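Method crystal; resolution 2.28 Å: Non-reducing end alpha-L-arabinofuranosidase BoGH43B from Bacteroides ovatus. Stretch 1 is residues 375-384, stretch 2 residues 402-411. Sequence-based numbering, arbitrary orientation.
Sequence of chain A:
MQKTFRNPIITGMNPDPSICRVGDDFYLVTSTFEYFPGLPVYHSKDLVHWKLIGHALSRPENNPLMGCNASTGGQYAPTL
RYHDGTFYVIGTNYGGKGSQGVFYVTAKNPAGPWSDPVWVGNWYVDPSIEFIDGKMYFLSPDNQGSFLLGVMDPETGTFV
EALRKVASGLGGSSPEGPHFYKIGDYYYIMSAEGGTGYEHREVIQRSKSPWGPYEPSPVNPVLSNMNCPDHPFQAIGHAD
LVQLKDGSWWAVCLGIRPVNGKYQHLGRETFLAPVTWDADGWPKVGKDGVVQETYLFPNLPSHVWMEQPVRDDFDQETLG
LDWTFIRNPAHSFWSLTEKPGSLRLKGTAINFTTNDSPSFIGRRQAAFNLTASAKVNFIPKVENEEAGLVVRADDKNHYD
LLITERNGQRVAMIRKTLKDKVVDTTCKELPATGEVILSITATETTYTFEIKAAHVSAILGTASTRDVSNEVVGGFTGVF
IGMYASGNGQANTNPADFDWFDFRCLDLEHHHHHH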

# COMPACT_ATOMS: atom_id res chain seq x y z
N LYS A 375 2.56 4.77 -24.71
CA LYS A 375 2.24 5.41 -25.98
C LYS A 375 0.88 6.09 -25.80
O LYS A 375 -0.10 5.44 -25.43
CB LYS A 375 2.17 4.34 -27.08
CG LYS A 375 2.04 4.84 -28.51
CD LYS A 375 1.32 3.80 -29.37
CE LYS A 375 1.72 3.83 -30.83
NZ LYS A 375 0.91 2.85 -31.61
N VAL A 376 0.84 7.40 -26.07
CA VAL A 376 -0.35 8.21 -25.84
C VAL A 376 -0.67 9.09 -27.05
O VAL A 376 0.23 9.64 -27.72
CB VAL A 376 -0.20 9.05 -24.55
CG1 VAL A 376 1.00 9.98 -24.62
CG2 VAL A 376 -1.48 9.84 -24.24
N ASN A 377 -1.96 9.20 -27.34
CA ASN A 377 -2.49 10.12 -28.33
C ASN A 377 -3.19 11.23 -27.56
O ASN A 377 -4.18 10.98 -26.86
CB ASN A 377 -3.47 9.39 -29.27
CG ASN A 377 -3.91 10.24 -30.46
OD1 ASN A 377 -3.17 11.09 -30.95
ND2 ASN A 377 -5.12 10.02 -30.93
N PHE A 378 -2.68 12.46 -27.66
CA PHE A 378 -3.31 13.60 -26.98
C PHE A 378 -3.07 14.91 -27.69
O PHE A 378 -1.94 15.38 -27.79
CB PHE A 378 -2.83 13.72 -25.52
CG PHE A 378 -3.48 14.85 -24.77
CD1 PHE A 378 -4.87 14.89 -24.62
CD2 PHE A 378 -2.73 15.89 -24.23
CE1 PHE A 378 -5.49 15.94 -23.94
CE2 PHE A 378 -3.34 16.94 -23.55
CZ PHE A 378 -4.71 16.97 -23.41
N ILE A 379 -4.16 15.51 -28.18
CA ILE A 379 -4.12 16.82 -28.82
C ILE A 379 -4.69 17.85 -27.84
O ILE A 379 -5.91 17.87 -27.62
CB ILE A 379 -4.95 16.85 -30.13
CG1 ILE A 379 -4.47 15.76 -31.10
CG2 ILE A 379 -4.89 18.23 -30.78
CD1 ILE A 379 -3.01 15.86 -31.52
N PRO A 380 -3.83 18.69 -27.23
CA PRO A 380 -4.35 19.78 -26.41
C PRO A 380 -4.73 20.97 -27.28
O PRO A 380 -4.04 21.25 -28.25
CB PRO A 380 -3.17 20.13 -25.51
CG PRO A 380 -1.96 19.78 -26.31
CD PRO A 380 -2.35 18.65 -27.22
N LYS A 381 -5.83 21.64 -26.95
CA LYS A 381 -6.30 22.79 -27.73
C LYS A 381 -5.99 24.15 -27.07
O LYS A 381 -6.06 25.16 -27.75
CB LYS A 381 -7.80 22.67 -28.03
N VAL A 382 -5.65 24.17 -25.77
CA VAL A 382 -5.30 25.42 -25.07
C VAL A 382 -4.34 25.15 -23.89
O VAL A 382 -4.24 24.01 -23.43
CB VAL A 382 -6.59 26.19 -24.65
CG1 VAL A 382 -7.37 25.44 -23.57
CG2 VAL A 382 -6.29 27.64 -24.25
N GLU A 383 -3.63 26.17 -23.42
CA GLU A 383 -2.46 25.99 -22.52
C GLU A 383 -2.73 25.23 -21.20
O GLU A 383 -1.85 24.52 -20.73
CB GLU A 383 -1.74 27.33 -22.25
CG GLU A 383 -1.26 28.04 -23.54
CD GLU A 383 -0.02 28.93 -23.40
OE1 GLU A 383 0.39 29.26 -22.26
OE2 GLU A 383 0.54 29.32 -24.45
N ASN A 384 -3.95 25.33 -20.65
CA ASN A 384 -4.34 24.63 -19.41
C ASN A 384 -4.51 23.09 -19.52
O ASN A 384 -4.68 22.42 -18.50
CB ASN A 384 -5.62 25.26 -18.77
CG ASN A 384 -6.84 25.29 -19.72
OD1 ASN A 384 -6.92 26.15 -20.60
ND2 ASN A 384 -7.80 24.40 -19.50
N LEU A 402 4.21 15.62 -19.10
CA LEU A 402 2.94 15.89 -19.79
C LEU A 402 3.09 16.47 -21.19
O LEU A 402 4.07 17.14 -21.50
CB LEU A 402 2.10 16.86 -18.97
CG LEU A 402 1.92 16.50 -17.49
CD1 LEU A 402 1.16 17.60 -16.76
CD2 LEU A 402 1.22 15.16 -17.32
N ILE A 403 2.08 16.19 -22.02
CA ILE A 403 1.87 16.82 -23.30
C ILE A 403 0.88 17.94 -23.07
O ILE A 403 -0.19 17.71 -22.48
CB ILE A 403 1.24 15.85 -24.33
CG1 ILE A 403 2.16 14.66 -24.56
CG2 ILE A 403 0.94 16.58 -25.65
CD1 ILE A 403 1.51 13.54 -25.32
N THR A 404 1.22 19.13 -23.56
CA THR A 404 0.39 20.34 -23.44
C THR A 404 0.65 21.28 -24.63
O THR A 404 1.35 20.89 -25.59
CB THR A 404 0.65 21.05 -22.09
OG1 THR A 404 -0.24 22.16 -21.93
CG2 THR A 404 2.08 21.54 -21.99
N GLU A 405 0.10 22.49 -24.58
CA GLU A 405 0.27 23.50 -25.64
C GLU A 405 0.92 24.73 -25.01
O GLU A 405 0.47 25.23 -23.99
CB GLU A 405 -1.09 23.85 -26.27
CG GLU A 405 -1.02 24.59 -27.61
CD GLU A 405 -0.79 23.68 -28.82
OE1 GLU A 405 -0.63 24.22 -29.94
OE2 GLU A 405 -0.78 22.43 -28.69
N ARG A 406 2.01 25.19 -25.62
CA ARG A 406 2.71 26.37 -25.16
C ARG A 406 2.99 27.26 -26.35
O ARG A 406 3.63 26.84 -27.30
CB ARG A 406 4.04 25.98 -24.48
CG ARG A 406 3.89 25.34 -23.11
CD ARG A 406 3.44 26.35 -22.05
NE ARG A 406 3.14 25.75 -20.75
CZ ARG A 406 2.00 25.16 -20.39
NH1 ARG A 406 0.98 25.04 -21.23
NH2 ARG A 406 1.87 24.68 -19.16
N ASN A 407 2.47 28.48 -26.30
CA ASN A 407 2.66 29.47 -27.36
C ASN A 407 2.36 28.92 -28.76
O ASN A 407 3.17 29.02 -29.68
CB ASN A 407 4.06 30.07 -27.25
CG ASN A 407 4.22 30.90 -25.99
OD1 ASN A 407 3.30 31.60 -25.59
ND2 ASN A 407 5.38 30.81 -25.37
N GLY A 408 1.18 28.31 -28.88
CA GLY A 408 0.73 27.72 -30.15
C GLY A 408 1.54 26.55 -30.67
O GLY A 408 1.41 26.20 -31.85
N GLN A 409 2.38 25.96 -29.82
CA GLN A 409 3.13 24.76 -30.16
C GLN A 409 2.74 23.66 -29.18
O GLN A 409 2.59 23.89 -27.98
CB GLN A 409 4.63 25.00 -30.09
CG GLN A 409 5.18 25.98 -31.12
CD GLN A 409 6.70 26.11 -31.07
OE1 GLN A 409 7.33 25.87 -30.04
NE2 GLN A 409 7.30 26.50 -32.18
N ARG A 410 2.56 22.46 -29.70
CA ARG A 410 2.33 21.30 -28.89
C ARG A 410 3.68 20.88 -28.37
O ARG A 410 4.64 20.82 -29.15
CB ARG A 410 1.72 20.21 -29.74
CG ARG A 410 1.19 19.02 -28.96
CD ARG A 410 0.56 18.09 -29.97
NE ARG A 410 0.40 16.74 -29.48
CZ ARG A 410 0.96 15.64 -29.98
NH1 ARG A 410 1.76 15.67 -31.03
NH2 ARG A 410 0.69 14.48 -29.40
N VAL A 411 3.78 20.59 -27.08
CA VAL A 411 5.07 20.33 -26.43
C VAL A 411 5.00 19.16 -25.46
O VAL A 411 3.93 18.80 -24.96
CB VAL A 411 5.58 21.57 -25.66
CG1 VAL A 411 5.65 22.79 -26.58
CG2 VAL A 411 4.70 21.89 -24.45

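The apolar centre of the contact is built around I403, whose side chain points from its strand toward the first stretch and is buried there. Its m,t rotamer extends the chain so that CD1 reaches CG1 of V376 at 3.7 Å, while CB of I403 lies 4.0 Å from CD2 of F378 and CG2 of I403 lies 4.2 Å from CD of P380. A branched aliphatic side chain suits this position, because its separate methyl groups can meet different neighbours at once. The CA-to-CB bond of F378 points sideways, and its buried ring turns an edge to the backbone of the other stretch, with CE2 of F378 3.4 Å from O of I403; a weakly polar ring edge tolerates a carbonyl oxygen well.

P380 continues this packing where the first stretch has become a loop. Its compact ring, with CG 3.4 Å from C of T404, lies close against the main chain of the second stretch, and its CD is also 4.0 Å from CG of R410, so the aliphatic part of that arginine adds to the apolar surface.

R410 then carries the contact into polar chemistry. Its extended side chain, with chi1 to chi3 all t, brings the guanidinium edge-on to F378 O, which accepts hydrogen bonds from both NE and NH2 of R410, each at 3.2 Å. One carbonyl is thus held in a forked arrangement, although the N-H angles of 144° and 141° are far from linear. CD1 of I379 covers one face of the same guanidinium, 4.1 Å from NE of R410; the CA-to-CB bond of I379 points away, but the end of its side chain comes nearer.

At the outer edge, E383 contributes through both backbone and side chain. Its carbonyl oxygen accepts a 2.9 Å hydrogen bond from NH1 of R406, and that same NH1 is bound to O of E405 at 2.8 Å, so one nitrogen ties together carbonyls from the two stretches. The E383 backbone approaches E405 as well, through a CA-H...O contact of 3.4 Å from CA of E383 to O of E405. The E383 carboxylate reaches farther, to the type I' turn that joins R406 to Q409, where OE2 of E383 accepts a short, 2.8 Å hydrogen bond from the backbone N of N407 at a favourable 162°. A long acidic side chain suits this exposed position: it can span the distance to an amide at the hairpin tip.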